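Local coordinates for ADP-ribosylation factor-binding protein GGA2 (Saccharomyces cerevisiae, PDB 3MNM) that may help regulate membrane traffic through the trans-Golgi network, with a C-terminal GAE domain that binds the accessory proteins Ent3 and Ent5, at residues A9-N14 and A116-P121; S16-I21 and Y105-T110; S45-L50 and N70-N75. All blocks are in the same frame, centred on the assembly; numbering follows the deposited sequence. Where two conformers were deposited one is given.

Interaction 1: A9-N14 and A116-P121; sequences ARTLVN and AVFTLP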
loop_
_atom_site.group_PDB
_atom_site.type_symbol
_atom_site.label_atom_id
_atom_site.label_comp_id
_atom_site.label_asym_id
_atom_site.label_seq_id
_atom_site.Cartn_x
_atom_site.Cartn_y
_atom_site.Cartn_z
ATOM N N ALA A 9 8.555 11.547 -3.466
ATOM C CA ALA A 9 8.342 11.572 -2.024
ATOM C C ALA A 9 7.352 10.489 -1.598
ATOM O O ALA A 9 6.522 10.051 -2.394
ATOM C CB ALA A 9 7.851 12.941 -1.581
ATOM N N ARG A 10 7.455 10.059 -0.347
ATOM C CA ARG A 10 6.543 9.053 0.190
ATOM C C ARG A 10 5.383 9.721 0.883
ATOM O O ARG A 10 5.565 10.672 1.646
ATOM C CB ARG A 10 7.250 8.165 1.207
ATOM C CG ARG A 10 8.437 7.411 0.660
ATOM C CD ARG A 10 8.061 5.990 0.369
ATOM N NE ARG A 10 9.155 5.271 -0.266
ATOM C CZ ARG A 10 9.800 4.250 0.288
ATOM N NH1 ARG A 10 9.466 3.820 1.501
ATOM N NH2 ARG A 10 10.783 3.668 -0.379
ATOM N N THR A 11 4.185 9.220 0.626
ATOM C CA THR A 11 3.041 9.610 1.418
ATOM C C THR A 11 2.769 8.513 2.430
ATOM O O THR A 11 2.741 7.323 2.079
ATOM C CB THR A 11 1.788 9.829 0.542
ATOM O OG1 THR A 11 2.105 10.722 -0.538
ATOM C CG2 THR A 11 0.671 10.419 1.366
ATOM N N LEU A 12 2.595 8.902 3.689
ATOM C CA LEU A 12 2.264 7.935 4.726
ATOM C C LEU A 12 0.796 7.560 4.613
ATOM O O LEU A 12 -0.081 8.425 4.536
ATOM C CB LEU A 12 2.567 8.462 6.131
ATOM C CG LEU A 12 2.224 7.457 7.233
ATOM C CD1 LEU A 12 3.187 6.269 7.200
ATOM C CD2 LEU A 12 2.197 8.091 8.626
ATOM N N VAL A 13 0.535 6.259 4.576
ATOM C CA VAL A 13 -0.819 5.746 4.506
ATOM C C VAL A 13 -1.259 5.303 5.888
ATOM O O VAL A 13 -2.338 5.655 6.339
ATOM C CB VAL A 13 -0.927 4.548 3.523
ATOM C CG1 VAL A 13 -2.333 3.972 3.539
ATOM C CG2 VAL A 13 -0.532 4.991 2.107
ATOM N N ASN A 14 -0.434 4.504 6.558
ATOM C CA ASN A 14 -0.765 4.062 7.902
ATOM C C ASN A 14 0.462 3.587 8.652
ATOM O O ASN A 14 1.410 3.082 8.052
ATOM C CB ASN A 14 -1.787 2.927 7.866
ATOM C CG ASN A 14 -2.523 2.774 9.179
ATOM O OD1 ASN A 14 -3.273 3.659 9.573
ATOM N ND2 ASN A 14 -2.312 1.647 9.865
ATOM N N ALA A 116 -8.454 0.980 6.092
ATOM C CA ALA A 116 -8.878 2.395 6.085
ATOM C C ALA A 116 -9.301 2.863 4.706
ATOM O O ALA A 116 -9.166 2.149 3.712
ATOM C CB ALA A 116 -7.770 3.302 6.570
ATOM N N VAL A 117 -9.795 4.103 4.676
ATOM C CA VAL A 117 -9.997 4.883 3.459
ATOM C C VAL A 117 -8.917 5.974 3.339
ATOM O O VAL A 117 -8.707 6.759 4.274
ATOM C CB VAL A 117 -11.368 5.555 3.498
ATOM C CG1 VAL A 117 -12.462 4.539 3.173
ATOM C CG2 VAL A 117 -11.596 6.177 4.885
ATOM N N PHE A 118 -8.231 6.026 2.197
ATOM C CA PHE A 118 -7.094 6.938 2.018
ATOM C C PHE A 118 -7.261 7.899 0.834
ATOM O O PHE A 118 -7.513 7.479 -0.298
ATOM C CB PHE A 118 -5.777 6.151 1.877
ATOM C CG PHE A 118 -4.579 7.011 1.553
ATOM C CD1 PHE A 118 -3.870 7.648 2.562
ATOM C CD2 PHE A 118 -4.162 7.181 0.239
ATOM C CE1 PHE A 118 -2.769 8.439 2.264
ATOM C CE2 PHE A 118 -3.066 7.975 -0.068
ATOM C CZ PHE A 118 -2.366 8.602 0.944
ATOM N N THR A 119 -7.109 9.193 1.106
ATOM C CA THR A 119 -7.228 10.216 0.070
ATOM C C THR A 119 -5.867 10.575 -0.518
ATOM O O THR A 119 -4.976 11.039 0.188
ATOM C CB THR A 119 -7.936 11.478 0.604
ATOM O OG1 THR A 119 -9.297 11.159 0.925
ATOM C CG2 THR A 119 -7.920 12.583 -0.454
ATOM N N LEU A 120 -5.710 10.345 -1.816
ATOM C CA LEU A 120 -4.446 10.610 -2.484
ATOM C C LEU A 120 -4.150 12.102 -2.544
ATOM O O LEU A 120 -5.065 12.916 -2.693
ATOM C CB LEU A 120 -4.439 10.030 -3.904
ATOM C CG LEU A 120 -3.994 8.574 -4.074
ATOM C CD1 LEU A 120 -4.864 7.640 -3.256
ATOM C CD2 LEU A 120 -4.002 8.173 -5.548
ATOM N N PRO A 121 -2.866 12.466 -2.417
ATOM C CA PRO A 121 -2.469 13.851 -2.674
ATOM C C PRO A 121 -2.712 14.165 -4.138
ATOM O O PRO A 121 -2.671 13.267 -4.981
ATOM C CB PRO A 121 -0.965 13.850 -2.380
ATOM C CG PRO A 121 -0.542 12.429 -2.519
ATOM C CD PRO A 121 -1.719 11.616 -2.057
#
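The CA atoms of Val13 and Phe118 are 6.9 Å apart, and no hydrogen bond joins the two backbones, which diverge further at Thr11 and Pro121. The gap is bridged mainly by the Phe118 ring. CB of Phe118 points toward 9-14 and CG continues anti to the backbone N (chi1 174°), with the ring lying against Thr11, Leu12 and Val13. Val13 crosses it at about a right angle and lays CG2 over one face, a CH-pi contact 4.2 Å from the ring centroid and only 12° off the normal. The other branch, CG1, meets CD1 of Phe118 at 4.1 Å. Thr11 comes to the rim instead: its CG2 lies in the ring plane at the edge, 3.6 Å from Phe118 CZ. Leu12 offers only its carbonyl, whose O is 3.5 Å from Phe118 CE1 and approaches obliquely. The two branches of Thr11 divide the work, because OG1 meets Pro121 tip to tip, 3.7 Å from CG of the proline ring.

Val13 and Asn14 both face Ile21 in a classic beta bulge, an irregularity in the pairing of strand 10-15 with strand 19-27. Phe118 follows strand 110-117, which belongs to the other sheet of this Ig-like beta sandwich, and its ring also meets Phe23 edge-to-face and packs on Trp101. Arg10, beside Thr11, sends its guanidinium group elsewhere, to salt bridges with Glu22, Glu24 and Asp78.

The contact is therefore almost wholly apolar: methyl groups at the face and edge of one aromatic ring, with a carbonyl O beside it and no hydrogen bond across the segments. The position of Phe118 relative to 9-14 probably depends largely on packing, whereas strand 10-15 takes its backbone pairing from 19-27.

Interaction 2: S16-I21 and Y105-T110; sequences SPNLKI and YSVNST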
loop_
_atom_site.group_PDB
_atom_site.type_symbol
_atom_site.label_atom_id
_atom_site.label_comp_id
_atom_site.label_asym_id
_atom_site.label_seq_id
_atom_site.Cartn_x
_atom_site.Cartn_y
_atom_site.Cartn_z
ATOM N N SER A 16 0.932 1.209 12.188
ATOM C CA SER A 16 0.347 0.495 13.293
ATOM C C SER A 16 1.489 0.063 14.212
ATOM O O SER A 16 2.638 0.434 13.972
ATOM C CB SER A 16 -0.433 -0.721 12.782
ATOM O OG SER A 16 0.463 -1.757 12.388
ATOM N N PRO A 17 1.180 -0.703 15.264
ATOM C CA PRO A 17 2.262 -1.195 16.129
ATOM C C PRO A 17 3.237 -2.083 15.358
ATOM O O PRO A 17 4.405 -2.178 15.736
ATOM C CB PRO A 17 1.523 -2.030 17.176
ATOM C CG PRO A 17 0.116 -1.455 17.201
ATOM C CD PRO A 17 -0.155 -1.052 15.781
ATOM N N ASN A 18 2.768 -2.721 14.289
ATOM C CA ASN A 18 3.605 -3.700 13.576
ATOM C C ASN A 18 4.035 -3.291 12.174
ATOM O O ASN A 18 5.012 -3.828 11.654
ATOM C CB ASN A 18 2.872 -5.030 13.434
ATOM C CG ASN A 18 2.369 -5.565 14.746
ATOM O OD1 ASN A 18 3.111 -5.640 15.721
ATOM N ND2 ASN A 18 1.098 -5.968 14.771
ATOM N N LEU A 19 3.294 -2.381 11.539
ATOM C CA LEU A 19 3.399 -2.226 10.094
ATOM C C LEU A 19 3.244 -0.783 9.649
ATOM O O LEU A 19 2.291 -0.096 10.037
ATOM C CB LEU A 19 2.332 -3.085 9.385
ATOM C CG LEU A 19 2.341 -3.076 7.849
ATOM C CD1 LEU A 19 3.600 -3.778 7.305
ATOM C CD2 LEU A 19 1.082 -3.724 7.260
ATOM N N LYS A 20 4.177 -0.346 8.823
ATOM C CA LYS A 20 4.111 0.973 8.212
ATOM C C LYS A 20 3.824 0.826 6.718
ATOM O O LYS A 20 4.499 0.071 6.028
ATOM C CB LYS A 20 5.424 1.721 8.446
ATOM C CG LYS A 20 5.533 3.067 7.741
ATOM C CD LYS A 20 6.961 3.603 7.886
ATOM C CE LYS A 20 7.015 5.057 8.299
ATOM N NZ LYS A 20 8.443 5.492 8.501
ATOM N N ILE A 21 2.804 1.530 6.227
ATOM C CA ILE A 21 2.460 1.491 4.810
ATOM C C ILE A 21 2.638 2.872 4.218
ATOM O O ILE A 21 2.108 3.846 4.759
ATOM C CB ILE A 21 0.991 1.051 4.562
ATOM C CG1 ILE A 21 0.669 -0.266 5.290
ATOM C CG2 ILE A 21 0.699 0.995 3.035
ATOM C CD1 ILE A 21 -0.812 -0.700 5.186
ATOM N N TYR A 105 -2.183 -9.975 7.829
ATOM C CA TYR A 105 -0.865 -10.586 7.937
ATOM C C TYR A 105 -0.736 -11.311 9.264
ATOM O O TYR A 105 -1.590 -11.180 10.149
ATOM C CB TYR A 105 0.241 -9.527 7.786
ATOM C CG TYR A 105 0.191 -8.423 8.821
ATOM C CD1 TYR A 105 -0.556 -7.267 8.591
ATOM C CD2 TYR A 105 0.894 -8.526 10.019
ATOM C CE1 TYR A 105 -0.613 -6.250 9.531
ATOM C CE2 TYR A 105 0.849 -7.503 10.966
ATOM C CZ TYR A 105 0.096 -6.371 10.712
ATOM O OH TYR A 105 0.036 -5.362 11.652
ATOM N N SER A 106 0.334 -12.087 9.405
ATOM C CA SER A 106 0.626 -12.793 10.649
ATOM C C SER A 106 1.864 -12.192 11.312
ATOM O O SER A 106 2.837 -11.869 10.625
ATOM C CB SER A 106 0.900 -14.276 10.351
ATOM O OG SER A 106 -0.063 -14.828 9.472
ATOM N N VAL A 107 1.842 -12.062 12.636
ATOM C CA VAL A 107 3.016 -11.617 13.389
ATOM C C VAL A 107 2.900 -12.147 14.823
ATOM O O VAL A 107 1.808 -12.184 15.388
ATOM C CB VAL A 107 3.181 -10.071 13.370
ATOM C CG1 VAL A 107 2.028 -9.391 14.103
ATOM C CG2 VAL A 107 4.518 -9.658 13.979
ATOM N N ASN A 108 4.014 -12.598 15.395
ATOM C CA ASN A 108 3.983 -13.187 16.744
ATOM C C ASN A 108 2.986 -14.351 16.903
ATOM O O ASN A 108 2.369 -14.511 17.956
ATOM C CB ASN A 108 3.667 -12.111 17.789
ATOM C CG ASN A 108 4.648 -10.954 17.762
ATOM O OD1 ASN A 108 5.861 -11.152 17.821
ATOM N ND2 ASN A 108 4.123 -9.734 17.693
ATOM N N SER A 109 2.825 -15.156 15.859
ATOM C CA SER A 109 1.819 -16.223 15.843
ATOM C C SER A 109 0.394 -15.764 16.182
ATOM O O SER A 109 -0.390 -16.517 16.768
ATOM C CB SER A 109 2.238 -17.398 16.739
ATOM O OG SER A 109 3.360 -18.076 16.195
ATOM N N THR A 110 0.059 -14.534 15.804
ATOM C CA THR A 110 -1.318 -14.053 15.883
ATOM C C THR A 110 -1.675 -13.474 14.520
ATOM O O THR A 110 -0.790 -13.244 13.697
ATOM C CB THR A 110 -1.496 -12.965 16.955
ATOM O OG1 THR A 110 -0.739 -11.805 16.590
ATOM C CG2 THR A 110 -1.026 -13.472 18.318
#
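Tyr105 and Asn18 meet through two different torsions: CG of Tyr105 sits between the backbone N and the carbonyl carbon (chi1 60°), while CG of Asn18 is anti to its carbonyl carbon (chi1 -53°). The amide plane stands nearly perpendicular to the phenol ring, at 87°. Asn18 ND2 gives a weak hydrogen bond to Tyr105 OH at 3.4 Å, and also touches Val107 CG1 at 3.6 Å. The stronger partner of the phenol is Glu114, whose carboxylate also bonds Ser16 OG. Ser16 OG accepts from Asn18 N at 3.1 Å, an ST turn, and from the backbone N of Leu19 as well, an ST motif, and together these shape the bend into strand 19-27. In the Ig-like sandwich of the GAE domain this strand and 100-107 lie in different sheets, so the contact spans the two sheets near one end of the sandwich. A phenylalanine in place of Tyr105 would probably leave Glu114 without one of its hydroxyl partners and the Asn18 amide freer to turn. The side chains of Leu19 and Tyr105 run past one another in opposite senses, with Leu19 CD2 packed 3.8 Å from Tyr105 CE1.

Interaction 3: S45-L50 and N70-N75; sequences SPISNL and NFMIGN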
loop_
_atom_site.group_PDB
_atom_site.type_symbol
_atom_site.label_atom_id
_atom_site.label_comp_id
_atom_site.label_asym_id
_atom_site.label_seq_id
_atom_site.Cartn_x
_atom_site.Cartn_y
_atom_site.Cartn_z
ATOM N N SER A 45 9.837 -9.040 15.214
ATOM C CA SER A 45 9.539 -10.380 14.718
ATOM C C SER A 45 9.112 -10.324 13.254
ATOM O O SER A 45 8.670 -9.288 12.768
ATOM C CB SER A 45 8.449 -11.029 15.576
ATOM O OG SER A 45 8.881 -11.183 16.920
ATOM N N PRO A 46 9.236 -11.449 12.535
ATOM C CA PRO A 46 8.854 -11.367 11.119
ATOM C C PRO A 46 7.361 -11.257 10.895
ATOM O O PRO A 46 6.567 -11.787 11.663
ATOM C CB PRO A 46 9.336 -12.699 10.528
ATOM C CG PRO A 46 10.026 -13.427 11.627
ATOM C CD PRO A 46 9.688 -12.795 12.930
ATOM N N ILE A 47 7.008 -10.575 9.818
ATOM C CA ILE A 47 5.629 -10.534 9.343
ATOM C C ILE A 47 5.500 -11.515 8.184
ATOM O O ILE A 47 6.332 -11.524 7.291
ATOM C CB ILE A 47 5.247 -9.126 8.873
ATOM C CG1 ILE A 47 5.035 -8.221 10.090
ATOM C CG2 ILE A 47 3.967 -9.166 8.011
ATOM C CD1 ILE A 47 4.651 -6.774 9.738
ATOM N N SER A 48 4.460 -12.337 8.206
ATOM C CA SER A 48 4.270 -13.312 7.128
ATOM C C SER A 48 2.837 -13.274 6.618
ATOM O O SER A 48 1.992 -12.593 7.195
ATOM C CB SER A 48 4.611 -14.720 7.628
ATOM O OG SER A 48 3.816 -15.080 8.736
ATOM N N ASN A 49 2.581 -14.016 5.543
ATOM C CA ASN A 49 1.243 -14.148 4.998
ATOM C C ASN A 49 0.606 -12.789 4.695
ATOM O O ASN A 49 -0.597 -12.650 4.827
ATOM C CB ASN A 49 0.355 -14.921 5.980
ATOM C CG ASN A 49 0.908 -16.305 6.295
ATOM O OD1 ASN A 49 1.624 -16.891 5.488
ATOM N ND2 ASN A 49 0.557 -16.833 7.458
ATOM N N LEU A 50 1.403 -11.810 4.267
ATOM C CA LEU A 50 0.855 -10.454 4.083
ATOM C C LEU A 50 0.054 -10.359 2.784
ATOM O O LEU A 50 0.567 -10.615 1.687
ATOM C CB LEU A 50 1.972 -9.383 4.138
ATOM C CG LEU A 50 1.404 -7.942 4.211
ATOM C CD1 LEU A 50 2.325 -7.092 5.099
ATOM C CD2 LEU A 50 1.282 -7.372 2.806
ATOM N N ASN A 70 5.385 -11.803 0.390
ATOM C CA ASN A 70 4.350 -11.743 1.417
ATOM C C ASN A 70 4.940 -11.922 2.808
ATOM O O ASN A 70 4.230 -12.174 3.786
ATOM C CB ASN A 70 3.198 -12.731 1.134
ATOM C CG ASN A 70 3.571 -14.183 1.410
ATOM O OD1 ASN A 70 2.700 -15.060 1.495
ATOM N ND2 ASN A 70 4.843 -14.437 1.557
ATOM N N PHE A 71 6.262 -11.801 2.895
ATOM C CA PHE A 71 6.925 -11.890 4.185
ATOM C C PHE A 71 8.088 -10.916 4.279
ATOM O O PHE A 71 8.675 -10.537 3.282
ATOM C CB PHE A 71 7.447 -13.306 4.410
ATOM C CG PHE A 71 8.420 -13.753 3.360
ATOM C CD1 PHE A 71 9.776 -13.506 3.496
ATOM C CD2 PHE A 71 7.980 -14.425 2.232
ATOM C CE1 PHE A 71 10.674 -13.920 2.516
ATOM C CE2 PHE A 71 8.866 -14.838 1.264
ATOM C CZ PHE A 71 10.219 -14.592 1.409
ATOM N N MET A 72 8.395 -10.488 5.499
ATOM C CA MET A 72 9.603 -9.703 5.722
ATOM C C MET A 72 10.123 -9.885 7.143
ATOM O O MET A 72 9.369 -10.080 8.096
ATOM C CB MET A 72 9.407 -8.224 5.350
ATOM C CG MET A 72 8.154 -7.638 5.908
ATOM S SD MET A 72 8.003 -5.915 5.343
ATOM C CE MET A 72 6.443 -5.497 6.136
ATOM N N ILE A 73 11.441 -9.892 7.261
ATOM C CA ILE A 73 12.093 -10.104 8.539
ATOM C C ILE A 73 11.813 -8.924 9.474
ATOM O O ILE A 73 11.425 -7.850 9.016
ATOM C CB ILE A 73 13.622 -10.266 8.324
ATOM C CG1 ILE A 73 14.313 -10.745 9.593
ATOM C CG2 ILE A 73 14.250 -8.977 7.841
ATOM C CD1 ILE A 73 15.696 -11.321 9.335
ATOM N N GLY A 74 12.021 -9.136 10.774
ATOM C CA GLY A 74 11.887 -8.074 11.768
ATOM C C GLY A 74 12.598 -6.803 11.332
ATOM O O GLY A 74 13.724 -6.850 10.815
ATOM N N ASN A 75 11.918 -5.660 11.498
ATOM C CA ASN A 75 12.454 -4.332 11.179
ATOM C C ASN A 75 12.778 -4.070 9.714
ATOM O O ASN A 75 13.429 -3.082 9.390
ATOM C CB ASN A 75 13.686 -3.997 12.045
ATOM C CG ASN A 75 13.417 -4.133 13.529
ATOM O OD1 ASN A 75 14.137 -4.834 14.240
ATOM N ND2 ASN A 75 12.382 -3.467 14.005
#
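Leu50 N gives Asn70 O a nearly straight hydrogen bond, 2.9 Å long with 174° at the hydrogen. Two more backbone bonds join Ile47 and Met72: Met72 N to Ile47 O at 2.9 Å and Ile47 N to Met72 O at 3.0 Å. They make a single antiparallel bridge of the hydrogen-bonded kind, and beyond it the chain turns a corner at Asn49, where phi is positive (55°), before strand 50-55. Weaker CA-H...O contacts fill in around this, the shortest from Phe71 CA to Ile47 O at 3.2 Å. Asn41 ND2 bonds both Ser45 O and Ile73 O, tying the two segments together from strand 38-41.

Side chains come next. Asn70 CB packs 3.4 Å from Leu50 O, and Pro46 CB lies 3.6 Å from Met72 O. On the inner side Ile47 CD1 meets Met72 CE at 4.2 Å, and both residues also rest on Leu19 in the sandwich interior. Phe71 touches with CB, near Ile47 O, while its ring turns off from 45-50.

All three hydrogen bonds across the contact run backbone to backbone, so the bonds holding 70-75 along 45-50 use main-chain groups, while Ile47 and Met72 add an apolar contact facing the core.

Interaction 2 is the buried one, interaction 1 a surface contact, and interaction 3 lies partly buried. Interactions 1 and 2 both link one sheet to the other, the first through strand 10-15 and the end of 110-117, the second through their neighbours 19-27 and 100-107, with centres about 19 Å apart; the first works by aromatic packing, the second adds polar groups around a shared carboxylate. Interaction 3 is instead backbone pairing of a loop with a short strand. Its centre is about 8 Å from that of interaction 2, and the two touch: Ser106 N bonds Ser48 O, and Leu19 CD1 packs on Met72 CE. Interactions 1 and 3 do not touch, lying on opposite sides of the chain's centre.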